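PDB 6F2P: paenibacillus xanthan lyase from Paenibacillus, which cleaves xanthan by beta-elimination, probably releasing the terminal mannose from the side chains of the polysaccharide. Local coordinates for residues Ile237-Phe242 with Ile303-Gln308; Tyr562-Ala567 with Ser614-Leu619; Ala846-Trp851 with Gly881-Ser886; Gly921-Thr926 with Gly946-Thr951. All blocks are in the same frame, centred on the assembly; numbering follows the deposited sequence.

Interaction 1 (Ile237-Phe242 with Ile303-Gln308)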
loop_
_atom_site.group_PDB
_atom_site.type_symbol
_atom_site.label_atom_id
_atom_site.label_comp_id
_atom_site.label_asym_id
_atom_site.label_seq_id
_atom_site.Cartn_x
_atom_site.Cartn_y
_atom_site.Cartn_z
ATOM N N ILE A 237 -0.030 -20.699 -16.260
ATOM C CA ILE A 237 -0.437 -21.520 -15.123
ATOM C C ILE A 237 -1.862 -22.072 -15.282
ATOM O O ILE A 237 -2.110 -23.256 -15.044
ATOM C CB ILE A 237 -0.270 -20.763 -13.791
ATOM C CG1 ILE A 237 1.217 -20.496 -13.542
ATOM C CG2 ILE A 237 -0.880 -21.553 -12.646
ATOM C CD1 ILE A 237 1.494 -19.541 -12.422
ATOM N N ALA A 238 -2.789 -21.230 -15.717
ATOM C CA ALA A 238 -4.143 -21.701 -15.952
ATOM C C ALA A 238 -4.152 -22.774 -17.042
ATOM O O ALA A 238 -4.965 -23.694 -17.003
ATOM C CB ALA A 238 -5.059 -20.546 -16.320
ATOM N N ASP A 239 -3.244 -22.666 -18.010
ATOM C CA ASP A 239 -3.203 -23.650 -19.083
ATOM C C ASP A 239 -2.595 -24.954 -18.598
ATOM O O ASP A 239 -3.126 -26.025 -18.880
ATOM C CB ASP A 239 -2.472 -23.124 -20.324
ATOM C CG ASP A 239 -3.389 -22.344 -21.254
ATOM O OD1 ASP A 239 -4.602 -22.244 -20.965
ATOM O OD2 ASP A 239 -2.898 -21.837 -22.285
ATOM N N LEU A 240 -1.495 -24.866 -17.856
ATOM C CA LEU A 240 -0.873 -26.066 -17.310
ATOM C C LEU A 240 -1.810 -26.826 -16.382
ATOM O O LEU A 240 -1.890 -28.053 -16.441
ATOM C CB LEU A 240 0.408 -25.728 -16.569
ATOM C CG LEU A 240 1.670 -26.046 -17.361
ATOM C CD1 LEU A 240 2.870 -25.968 -16.450
ATOM C CD2 LEU A 240 1.564 -27.422 -17.996
ATOM N N ILE A 241 -2.519 -26.097 -15.530
ATOM C CA ILE A 241 -3.488 -26.725 -14.645
ATOM C C ILE A 241 -4.551 -27.458 -15.456
ATOM O O ILE A 241 -4.875 -28.608 -15.160
ATOM C CB ILE A 241 -4.137 -25.707 -13.692
ATOM C CG1 ILE A 241 -3.159 -25.318 -12.588
ATOM C CG2 ILE A 241 -5.411 -26.265 -13.082
ATOM C CD1 ILE A 241 -3.548 -24.026 -11.904
ATOM N N PHE A 242 -5.068 -26.797 -16.490
ATOM C CA PHE A 242 -6.126 -27.369 -17.318
ATOM C C PHE A 242 -5.688 -28.643 -18.042
ATOM O O PHE A 242 -6.425 -29.624 -18.072
ATOM C CB PHE A 242 -6.620 -26.342 -18.330
ATOM C CG PHE A 242 -7.594 -26.893 -19.328
ATOM C CD1 PHE A 242 -8.944 -26.953 -19.034
ATOM C CD2 PHE A 242 -7.163 -27.334 -20.577
ATOM C CE1 PHE A 242 -9.850 -27.455 -19.956
ATOM C CE2 PHE A 242 -8.065 -27.837 -21.506
ATOM C CZ PHE A 242 -9.410 -27.898 -21.193
ATOM N N ILE A 303 -9.500 -16.982 -17.363
ATOM C CA ILE A 303 -10.586 -17.168 -16.406
ATOM C C ILE A 303 -11.505 -18.306 -16.850
ATOM O O ILE A 303 -11.951 -19.123 -16.032
ATOM C CB ILE A 303 -11.375 -15.859 -16.171
ATOM C CG1 ILE A 303 -10.497 -14.849 -15.427
ATOM C CG2 ILE A 303 -12.620 -16.131 -15.353
ATOM C CD1 ILE A 303 -11.118 -13.475 -15.267
ATOM N N ILE A 304 -11.769 -18.357 -18.154
ATOM C CA ILE A 304 -12.510 -19.460 -18.757
ATOM C C ILE A 304 -11.795 -20.795 -18.527
ATOM O O ILE A 304 -12.420 -21.791 -18.158
ATOM C CB ILE A 304 -12.698 -19.228 -20.258
ATOM C CG1 ILE A 304 -13.635 -18.040 -20.482
ATOM C CG2 ILE A 304 -13.232 -20.473 -20.931
ATOM C CD1 ILE A 304 -13.763 -17.635 -21.927
ATOM N N ARG A 305 -10.482 -20.807 -18.727
ATOM C CA ARG A 305 -9.691 -22.002 -18.468
ATOM C C ARG A 305 -9.745 -22.384 -17.000
ATOM O O ARG A 305 -9.832 -23.566 -16.663
ATOM C CB ARG A 305 -8.237 -21.801 -18.895
ATOM C CG ARG A 305 -8.022 -21.777 -20.399
ATOM C CD ARG A 305 -8.032 -23.174 -20.973
ATOM N NE ARG A 305 -7.980 -23.176 -22.435
ATOM C CZ ARG A 305 -8.898 -23.743 -23.215
ATOM N NH1 ARG A 305 -9.951 -24.359 -22.683
ATOM N NH2 ARG A 305 -8.761 -23.692 -24.530
ATOM N N LEU A 306 -9.696 -21.390 -16.118
ATOM C CA LEU A 306 -9.751 -21.678 -14.687
ATOM C C LEU A 306 -11.118 -22.198 -14.239
ATOM O O LEU A 306 -11.197 -23.022 -13.332
ATOM C CB LEU A 306 -9.305 -20.482 -13.855
ATOM C CG LEU A 306 -7.793 -20.256 -13.913
ATOM C CD1 LEU A 306 -7.409 -18.968 -13.222
ATOM C CD2 LEU A 306 -7.036 -21.429 -13.314
ATOM N N SER A 307 -12.187 -21.747 -14.890
ATOM C CA SER A 307 -13.525 -22.221 -14.548
ATOM C C SER A 307 -13.683 -23.705 -14.876
ATOM O O SER A 307 -14.461 -24.413 -14.246
ATOM C CB SER A 307 -14.591 -21.406 -15.279
ATOM O OG SER A 307 -14.581 -21.698 -16.662
ATOM N N GLN A 308 -12.928 -24.178 -15.859
ATOM C CA GLN A 308 -12.986 -25.580 -16.244
ATOM C C GLN A 308 -12.323 -26.501 -15.207
ATOM O O GLN A 308 -12.549 -27.706 -15.199
ATOM C CB GLN A 308 -12.391 -25.768 -17.638
ATOM C CG GLN A 308 -13.205 -25.044 -18.725
ATOM C CD GLN A 308 -12.576 -25.084 -20.117
ATOM O OE1 GLN A 308 -11.402 -24.760 -20.298
ATOM N NE2 GLN A 308 -13.369 -25.468 -21.109
HETATM O O HOH W 1 -5.994 -21.968 -23.787
#
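Two helices of the N-terminal alpha-helical domain of this family 8 lyase, 229-244 and 292-307, pack here, their segments running in roughly the same direction with axes 8.8 Å apart and inclined by 27°. Where the backbones come nearest the small side chain of A238 admits L306, whose CG lies 3.7 Å from A238 CB. Most of the remaining contact is made by R305, bent at chi2 (-78°) so that its arm passes between D239 and F242. F242 has CG anti to the backbone N, which turns its ring under the guanidinium: R305 CZ is 4.7 Å from the F242 ring centroid and close to the ring normal, a cation-pi contact with the two planes 31° apart. R305 NH1 also donates to a lone pair of Q308 OE1, 2.8 Å away and nearly in the guanidinium plane. On the other flank, R305 NE and D239 OD1 form a long salt bridge of 3.8 Å, supplemented by a water that accepts from R305 NE and donates to D239 OD1. D341 takes R305 NH2 in a second salt bridge, and helix 4-18 adds M16 against D239, F242 and R305 and K12 as another cation on F242. With an amide, two carboxylates, a water and a ring as partners, this buried guanidinium is probably held in one orientation and its charge largely offset locally.

Interaction 2 (Tyr562-Ala567 with Ser614-Leu619). With CA (calcium ion), chain I.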
loop_
_atom_site.group_PDB
_atom_site.type_symbol
_atom_site.label_atom_id
_atom_site.label_comp_id
_atom_site.label_asym_id
_atom_site.label_seq_id
_atom_site.Cartn_x
_atom_site.Cartn_y
_atom_site.Cartn_z
ATOM N N TYR A 562 -16.728 19.895 -10.617
ATOM C CA TYR A 562 -17.112 20.974 -9.735
ATOM C C TYR A 562 -15.847 21.544 -9.117
ATOM O O TYR A 562 -14.952 20.799 -8.724
ATOM C CB TYR A 562 -18.118 20.468 -8.694
ATOM C CG TYR A 562 -18.223 21.296 -7.435
ATOM C CD1 TYR A 562 -18.542 22.646 -7.486
ATOM C CD2 TYR A 562 -18.022 20.716 -6.190
ATOM C CE1 TYR A 562 -18.626 23.400 -6.336
ATOM C CE2 TYR A 562 -18.110 21.457 -5.034
ATOM C CZ TYR A 562 -18.411 22.797 -5.108
ATOM O OH TYR A 562 -18.496 23.532 -3.941
ATOM N N PHE A 563 -15.753 22.869 -9.072
ATOM C CA PHE A 563 -14.564 23.519 -8.537
ATOM C C PHE A 563 -14.881 24.355 -7.301
ATOM O O PHE A 563 -15.271 25.512 -7.409
ATOM C CB PHE A 563 -13.866 24.338 -9.627
ATOM C CG PHE A 563 -13.485 23.515 -10.823
ATOM C CD1 PHE A 563 -14.388 23.303 -11.857
ATOM C CD2 PHE A 563 -12.242 22.908 -10.894
ATOM C CE1 PHE A 563 -14.045 22.518 -12.955
ATOM C CE2 PHE A 563 -11.900 22.129 -11.985
ATOM C CZ PHE A 563 -12.805 21.937 -13.015
ATOM N N PRO A 564 -14.712 23.754 -6.117
ATOM C CA PRO A 564 -15.015 24.405 -4.835
ATOM C C PRO A 564 -14.293 25.742 -4.694
ATOM O O PRO A 564 -13.052 25.812 -4.753
ATOM C CB PRO A 564 -14.492 23.407 -3.805
ATOM C CG PRO A 564 -14.541 22.085 -4.511
ATOM C CD PRO A 564 -14.243 22.366 -5.947
ATOM N N GLY A 565 -15.081 26.802 -4.529
ATOM C CA GLY A 565 -14.537 28.132 -4.333
ATOM C C GLY A 565 -14.277 28.830 -5.646
ATOM O O GLY A 565 -13.831 29.977 -5.671
ATOM N N GLY A 566 -14.569 28.130 -6.738
ATOM C CA GLY A 566 -14.222 28.599 -8.064
ATOM C C GLY A 566 -12.743 28.422 -8.372
ATOM O O GLY A 566 -11.910 28.452 -7.463
ATOM N N ALA A 567 -12.412 28.233 -9.651
ATOM C CA ALA A 567 -11.014 28.112 -10.074
ATOM C C ALA A 567 -10.754 28.704 -11.453
ATOM O O ALA A 567 -11.655 28.802 -12.293
ATOM C CB ALA A 567 -10.562 26.654 -10.041
ATOM N N SER A 614 -1.847 25.076 -4.671
ATOM C CA SER A 614 -2.893 24.149 -4.270
ATOM C C SER A 614 -3.946 24.027 -5.353
ATOM O O SER A 614 -4.002 24.842 -6.273
ATOM C CB SER A 614 -3.552 24.615 -2.961
ATOM O OG SER A 614 -4.451 25.700 -3.155
ATOM N N TYR A 615 -4.780 23.003 -5.244
ATOM C CA TYR A 615 -5.930 22.870 -6.121
ATOM C C TYR A 615 -6.998 22.087 -5.388
ATOM O O TYR A 615 -6.718 21.407 -4.396
ATOM C CB TYR A 615 -5.563 22.167 -7.439
ATOM C CG TYR A 615 -5.069 20.737 -7.280
ATOM C CD1 TYR A 615 -5.961 19.688 -7.071
ATOM C CD2 TYR A 615 -3.709 20.435 -7.358
ATOM C CE1 TYR A 615 -5.517 18.394 -6.914
ATOM C CE2 TYR A 615 -3.253 19.133 -7.212
ATOM C CZ TYR A 615 -4.164 18.118 -6.985
ATOM O OH TYR A 615 -3.727 16.820 -6.831
ATOM N N SER A 616 -8.219 22.186 -5.893
ATOM C CA SER A 616 -9.295 21.313 -5.470
ATOM C C SER A 616 -10.296 21.229 -6.605
ATOM O O SER A 616 -10.570 22.227 -7.272
ATOM C CB SER A 616 -9.967 21.840 -4.203
ATOM O OG SER A 616 -10.636 23.060 -4.451
ATOM N N TYR A 617 -10.810 20.028 -6.846
ATOM C CA TYR A 617 -11.892 19.822 -7.803
ATOM C C TYR A 617 -12.596 18.515 -7.477
ATOM O O TYR A 617 -12.063 17.687 -6.728
ATOM C CB TYR A 617 -11.381 19.829 -9.254
ATOM C CG TYR A 617 -10.379 18.743 -9.602
ATOM C CD1 TYR A 617 -9.033 18.891 -9.296
ATOM C CD2 TYR A 617 -10.775 17.588 -10.272
ATOM C CE1 TYR A 617 -8.108 17.907 -9.621
ATOM C CE2 TYR A 617 -9.855 16.598 -10.608
ATOM C CZ TYR A 617 -8.525 16.766 -10.275
ATOM O OH TYR A 617 -7.601 15.795 -10.591
ATOM N N VAL A 618 -13.789 18.338 -8.037
ATOM C CA VAL A 618 -14.612 17.178 -7.740
ATOM C C VAL A 618 -15.073 16.557 -9.036
ATOM O O VAL A 618 -15.707 17.227 -9.848
ATOM C CB VAL A 618 -15.882 17.574 -6.959
ATOM C CG1 VAL A 618 -16.799 16.382 -6.810
ATOM C CG2 VAL A 618 -15.528 18.169 -5.604
ATOM N N LEU A 619 -14.761 15.281 -9.239
ATOM C CA LEU A 619 -15.237 14.582 -10.423
ATOM C C LEU A 619 -16.662 14.114 -10.185
ATOM O O LEU A 619 -16.958 13.472 -9.171
ATOM C CB LEU A 619 -14.341 13.393 -10.762
ATOM C CG LEU A 619 -12.919 13.738 -11.194
ATOM C CD1 LEU A 619 -12.133 12.470 -11.552
ATOM C CD2 LEU A 619 -12.936 14.717 -12.362
HETATM CA CA CA I . -12.042 31.420 -4.656
HETATM O O HOH W 2 -11.387 24.935 -7.142
HETATM O O HOH W 3 -10.911 31.139 -6.737
#
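Y562 and V618 face each other as an antiparallel hydrogen-bonded pair: Y562 N donates to V618 O over 3.0 Å at 169°, and V618 N returns a bond of 2.8 Å to Y562 O, bent to 141°. The Y562 carbonyl is met as well by the CA-H of Y617. Both side chains of the pair emerge on the same face and lie side by side, so that Y562 CD2 rests 3.6 Å from V618 CG2. F563 and Y617 do likewise on the reverse face, CD2 and CE2 of the phenyl ring meeting Y617 CB. These residues sit where strand 559-563 runs beside 613-621 in one sheet of the super-sandwich domain; the chain then turns a corner, through a type II beta turn from F563 to G566, into strand 566-578 of another sheet. P564 occupies the second position of the turn, with its CG 4.2 Å from V618 CG2 and its N above the rim of the Y562 ring; an alanine here would lose CG and CD and would probably loosen both the turn and its packing on V618. A water bridges the backbones by donating to P564 O and to S616 O, 2.8 Å away. G565 follows with the positive phi (87°) of the third position, where a CB would be jammed against P564 O, and its O binds a calcium ion at 2.5 Å; a water on that ion donates to G566 O. Farther out, I639 of strand 637-642 packs on P564 and S616, while V512 lies against F563 and Y617.

Interaction 3 (Ala846-Trp851 with Gly881-Ser886)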
loop_
_atom_site.group_PDB
_atom_site.type_symbol
_atom_site.label_atom_id
_atom_site.label_comp_id
_atom_site.label_asym_id
_atom_site.label_seq_id
_atom_site.Cartn_x
_atom_site.Cartn_y
_atom_site.Cartn_z
ATOM N N ALA A 846 27.654 9.299 28.055
ATOM C CA ALA A 846 27.861 7.949 27.541
ATOM C C ALA A 846 28.231 7.017 28.684
ATOM O O ALA A 846 28.889 7.427 29.639
ATOM C CB ALA A 846 28.935 7.932 26.440
ATOM N N GLN A 847 27.796 5.767 28.589
ATOM C CA GLN A 847 28.025 4.814 29.661
ATOM C C GLN A 847 28.946 3.706 29.198
ATOM O O GLN A 847 28.658 3.014 28.219
ATOM C CB GLN A 847 26.699 4.206 30.117
ATOM C CG GLN A 847 25.765 5.192 30.790
ATOM C CD GLN A 847 25.963 5.244 32.292
ATOM O OE1 GLN A 847 26.724 4.460 32.863
ATOM N NE2 GLN A 847 25.269 6.167 32.941
ATOM N N ASP A 848 30.058 3.534 29.899
ATOM C CA ASP A 848 30.937 2.411 29.617
ATOM C C ASP A 848 30.311 1.152 30.226
ATOM O O ASP A 848 30.282 0.973 31.456
ATOM C CB ASP A 848 32.359 2.684 30.129
ATOM C CG ASP A 848 33.237 1.449 30.128
ATOM O OD1 ASP A 848 32.938 0.483 29.391
ATOM O OD2 ASP A 848 34.237 1.447 30.875
ATOM N N MET A 849 29.811 0.293 29.339
ATOM C CA MET A 849 29.056 -0.895 29.713
ATOM C C MET A 849 29.948 -2.102 30.000
ATOM O O MET A 849 29.452 -3.217 30.158
ATOM C CB MET A 849 28.069 -1.253 28.603
ATOM C CG MET A 849 27.187 -0.108 28.144
ATOM S SD MET A 849 25.910 0.195 29.355
ATOM C CE MET A 849 24.757 1.216 28.451
ATOM N N PHE A 850 31.258 -1.891 30.061
ATOM C CA PHE A 850 32.167 -2.989 30.381
ATOM C C PHE A 850 32.468 -3.102 31.883
ATOM O O PHE A 850 32.584 -2.096 32.587
ATOM C CB PHE A 850 33.476 -2.863 29.592
ATOM C CG PHE A 850 34.443 -3.992 29.841
ATOM C CD1 PHE A 850 34.333 -5.183 29.136
ATOM C CD2 PHE A 850 35.457 -3.866 30.781
ATOM C CE1 PHE A 850 35.215 -6.231 29.361
ATOM C CE2 PHE A 850 36.337 -4.908 31.016
ATOM C CZ PHE A 850 36.217 -6.095 30.303
ATOM N N TRP A 851 32.587 -4.339 32.362
ATOM C CA TRP A 851 33.104 -4.595 33.704
ATOM C C TRP A 851 33.631 -6.027 33.893
ATOM O O TRP A 851 33.250 -6.952 33.168
ATOM C CB TRP A 851 32.083 -4.234 34.790
ATOM C CG TRP A 851 30.923 -5.172 34.914
ATOM C CD1 TRP A 851 30.807 -6.231 35.769
ATOM C CD2 TRP A 851 29.705 -5.120 34.172
ATOM N NE1 TRP A 851 29.588 -6.844 35.603
ATOM C CE2 TRP A 851 28.892 -6.180 34.627
ATOM C CE3 TRP A 851 29.222 -4.282 33.165
ATOM C CZ2 TRP A 851 27.625 -6.423 34.109
ATOM C CZ3 TRP A 851 27.967 -4.522 32.653
ATOM C CH2 TRP A 851 27.180 -5.586 33.124
ATOM N N GLY A 881 32.626 4.292 21.768
ATOM C CA GLY A 881 33.977 3.884 22.107
ATOM C C GLY A 881 34.014 2.533 22.791
ATOM O O GLY A 881 33.068 1.757 22.684
ATOM N N LYS A 882 35.104 2.242 23.494
ATOM C CA LYS A 882 35.241 0.956 24.177
ATOM C C LYS A 882 36.295 0.969 25.279
ATOM O O LYS A 882 37.311 1.658 25.191
ATOM C CB LYS A 882 35.530 -0.187 23.184
ATOM C CG LYS A 882 36.909 -0.143 22.533
ATOM C CD LYS A 882 37.139 -1.310 21.558
ATOM C CE LYS A 882 37.439 -2.625 22.281
ATOM N NZ LYS A 882 38.658 -2.565 23.146
ATOM N N ASN A 883 36.033 0.201 26.327
ATOM C CA ASN A 883 37.023 -0.018 27.360
ATOM C C ASN A 883 38.172 -0.842 26.790
ATOM O O ASN A 883 37.953 -1.779 26.017
ATOM C CB ASN A 883 36.391 -0.735 28.552
ATOM C CG ASN A 883 37.279 -0.724 29.775
ATOM O OD1 ASN A 883 38.218 -1.515 29.882
ATOM N ND2 ASN A 883 36.986 0.176 30.710
ATOM N N VAL A 884 39.393 -0.495 27.180
ATOM C CA VAL A 884 40.586 -1.172 26.680
ATOM C C VAL A 884 40.564 -2.675 26.947
ATOM O O VAL A 884 41.208 -3.451 26.241
ATOM C CB VAL A 884 41.856 -0.578 27.301
ATOM C CG1 VAL A 884 43.075 -0.933 26.455
ATOM C CG2 VAL A 884 41.710 0.932 27.438
ATOM N N SER A 885 39.817 -3.085 27.965
ATOM C CA SER A 885 39.757 -4.492 28.336
ATOM C C SER A 885 38.607 -5.223 27.644
ATOM O O SER A 885 38.376 -6.408 27.891
ATOM C CB SER A 885 39.639 -4.634 29.855
ATOM O OG SER A 885 40.470 -3.694 30.511
ATOM N N SER A 886 37.893 -4.521 26.769
ATOM C CA SER A 886 36.784 -5.132 26.039
ATOM C C SER A 886 37.234 -5.783 24.723
ATOM O O SER A 886 38.147 -5.286 24.058
ATOM C CB SER A 886 35.698 -4.093 25.768
ATOM O OG SER A 886 34.602 -4.674 25.087
HETATM O O HOH W 4 33.499 -0.501 26.823
#
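D848, F850 and N883 share one first torsion, with CG anti to the backbone N (chi1 -178° in F850), and all three reach toward the opposing segment and meet. N883 ND2 donates to the syn lone pair of D848 OD2 at 3.0 Å and 154°, the amide and carboxylate planes being only 23° apart. D848 and N883 each close an Asx turn: D848 OD1 receives F850 N from above the carboxylate plane, whereas N883 OD1 takes S885 N, 2.9 Å away, on an in-plane lone pair. Strands 841-848 and 871-882 flank strand 832-838 in a five-stranded antiparallel sheet, so the contact joins the ends of two strands, and the loops that follow, across their shared neighbour. F850 crosses N883 at about a right angle and meets the type I turn from N883 to S886, with S886 N over one ring face and S885 CB 3.5 Å from F850 CE2. A leucine in place of N883 would lose the amide, and would probably undo both the D848 link and the Asx turn. Just before the turn, K882 curls back, bent at chi3 and chi4, so that NZ donates to N883 O and S886 O, while a water accepts from N883 N and donates to D848 OD1, 2.8 Å off.

Interaction 4 (Gly921-Thr926 with Gly946-Thr951). With CA (calcium ion), chain H.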
loop_
_atom_site.group_PDB
_atom_site.type_symbol
_atom_site.label_atom_id
_atom_site.label_comp_id
_atom_site.label_asym_id
_atom_site.label_seq_id
_atom_site.Cartn_x
_atom_site.Cartn_y
_atom_site.Cartn_z
ATOM N N GLY A 921 -11.902 29.762 60.737
ATOM C CA GLY A 921 -11.524 30.905 61.546
ATOM C C GLY A 921 -10.783 31.979 60.765
ATOM O O GLY A 921 -10.526 31.846 59.570
ATOM N N THR A 922 -10.425 33.052 61.459
ATOM C CA THR A 922 -9.835 34.219 60.820
ATOM C C THR A 922 -8.310 34.213 60.913
ATOM O O THR A 922 -7.744 34.331 62.001
ATOM C CB THR A 922 -10.391 35.513 61.444
ATOM O OG1 THR A 922 -11.818 35.417 61.531
ATOM C CG2 THR A 922 -10.017 36.729 60.604
ATOM N N TRP A 923 -7.657 34.078 59.762
ATOM C CA TRP A 923 -6.196 34.056 59.696
ATOM C C TRP A 923 -5.661 35.315 59.004
ATOM O O TRP A 923 -6.286 35.836 58.083
ATOM C CB TRP A 923 -5.711 32.790 58.972
ATOM C CG TRP A 923 -6.064 31.511 59.696
ATOM C CD1 TRP A 923 -7.290 30.905 59.745
ATOM C CD2 TRP A 923 -5.181 30.691 60.477
ATOM N NE1 TRP A 923 -7.225 29.763 60.510
ATOM C CE2 TRP A 923 -5.943 29.610 60.970
ATOM C CE3 TRP A 923 -3.823 30.765 60.807
ATOM C CZ2 TRP A 923 -5.390 28.611 61.771
ATOM C CZ3 TRP A 923 -3.277 29.775 61.604
ATOM C CH2 TRP A 923 -4.059 28.712 62.076
ATOM N N THR A 924 -4.500 35.788 59.447
ATOM C CA THR A 924 -3.942 37.061 58.988
ATOM C C THR A 924 -2.590 36.885 58.277
ATOM O O THR A 924 -1.668 36.286 58.834
ATOM C CB THR A 924 -3.781 38.031 60.187
ATOM O OG1 THR A 924 -5.065 38.550 60.555
ATOM C CG2 THR A 924 -2.843 39.186 59.850
ATOM N N GLY A 925 -2.469 37.420 57.060
ATOM C CA GLY A 925 -1.255 37.260 56.268
ATOM C C GLY A 925 -0.270 38.420 56.321
ATOM O O GLY A 925 -0.666 39.554 56.581
ATOM N N THR A 926 1.010 38.145 56.065
ATOM C CA THR A 926 2.032 39.200 56.063
ATOM C C THR A 926 3.325 38.816 55.317
ATOM O O THR A 926 3.517 37.657 54.945
ATOM C CB THR A 926 2.355 39.690 57.500
ATOM O OG1 THR A 926 2.976 40.982 57.450
ATOM C CG2 THR A 926 3.266 38.714 58.219
ATOM N N GLY A 946 -8.046 26.696 69.628
ATOM C CA GLY A 946 -8.855 25.497 69.490
ATOM C C GLY A 946 -10.070 25.670 68.600
ATOM O O GLY A 946 -10.931 24.784 68.533
ATOM N N THR A 947 -10.136 26.810 67.915
ATOM C CA THR A 947 -11.270 27.133 67.054
ATOM C C THR A 947 -10.818 27.175 65.610
ATOM O O THR A 947 -11.595 26.893 64.701
ATOM C CB THR A 947 -11.857 28.515 67.394
ATOM O OG1 THR A 947 -11.577 28.833 68.763
ATOM C CG2 THR A 947 -13.361 28.533 67.153
ATOM N N LYS A 948 -9.548 27.519 65.416
ATOM C CA LYS A 948 -8.995 27.752 64.089
ATOM C C LYS A 948 -8.325 26.502 63.510
ATOM O O LYS A 948 -7.909 25.609 64.250
ATOM C CB LYS A 948 -7.976 28.895 64.145
ATOM C CG LYS A 948 -8.390 30.093 64.985
ATOM C CD LYS A 948 -8.932 31.225 64.129
ATOM C CE LYS A 948 -8.896 32.545 64.884
ATOM N NZ LYS A 948 -7.501 32.989 65.183
ATOM N N SER A 949 -8.226 26.457 62.182
ATOM C CA SER A 949 -7.524 25.386 61.475
ATOM C C SER A 949 -7.235 25.735 60.007
ATOM O O SER A 949 -8.005 26.445 59.353
ATOM C CB SER A 949 -8.291 24.058 61.565
ATOM O OG SER A 949 -9.472 24.085 60.783
ATOM N N VAL A 950 -6.106 25.241 59.509
ATOM C CA VAL A 950 -5.749 25.359 58.097
ATOM C C VAL A 950 -5.455 23.962 57.546
ATOM O O VAL A 950 -4.538 23.294 58.020
ATOM C CB VAL A 950 -4.507 26.265 57.894
ATOM C CG1 VAL A 950 -4.078 26.272 56.435
ATOM C CG2 VAL A 950 -4.790 27.679 58.370
ATOM N N THR A 951 -6.228 23.523 56.555
ATOM C CA THR A 951 -6.103 22.159 56.021
ATOM C C THR A 951 -5.545 22.091 54.594
ATOM O O THR A 951 -6.239 22.419 53.631
ATOM C CB THR A 951 -7.458 21.408 56.063
ATOM O OG1 THR A 951 -7.922 21.318 57.415
ATOM C CG2 THR A 951 -7.318 20.007 55.496
HETATM CA CA CA H . -11.419 22.288 69.144
HETATM O O HOH W 5 -9.885 22.402 66.885
HETATM O O HOH W 6 -10.493 19.956 68.227
#
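The indole of W923 is approached from two directions by 946-951: V950 comes over its face and S949 N lies at its edge, near the ring plane. V950 has CG1 anti to the backbone N, which leaves CG2 to point down onto the indole, 3.5 Å from the centroid of the six-membered ring and 16° off its normal, a CH-pi contact. K948 runs past W923 in the opposite direction. Its CB touches W923 CZ2 at 3.5 Å, after which a bend at chi2 (-100°) lays K948 CD 3.7 Å from G921 CA, and a later one at chi4 turns NZ toward T922 O. G921, with a positive phi of 87° and no side chain, lets the lysine chain lie against its CA, and a CB there would run into K948 CD. The ammonium reaches T922 O only weakly, at 3.5 Å; its stronger bond goes to T943 O, and any attraction to the five-membered ring of W923 is long and at most weak. W923 NE1 donates to V920 O, which probably fixes the rotation of the indole. At the start of 946-951, G946 O binds a calcium ion at 2.6 Å, with two waters also on the metal and D1023 completing the protein share of the site. In this Golvesin C-terminal domain strand 949-952 lies between 917-920 and 1017-1021 in one antiparallel sheet, whereas 924-926 pairs with 937-939 in another; I938 from that second sheet packs on both W923 and V950.

How the interactions relate
The four contacts follow one another along the chain and none touches another. Interaction 1 lies in the helical domain and interaction 2 in the super-sandwich domain, their centres about 47 Å apart; in family 8 lyases substrate is generally bound in a cleft associated with these two domains. Interactions 3 and 4 belong to separate C-terminal beta regions, about 60 Å from each other between centres, and the centre of interaction 4 lies about 94 Å from that of interaction 1, on the opposite side of the chain's centre. Calcium accompanies interactions 2 and 4, bound in both by a glycine carbonyl. A water bridges the segments in interactions 1, 2 and 3, from a carboxylate in 1 and 3 and between carbonyls in 2.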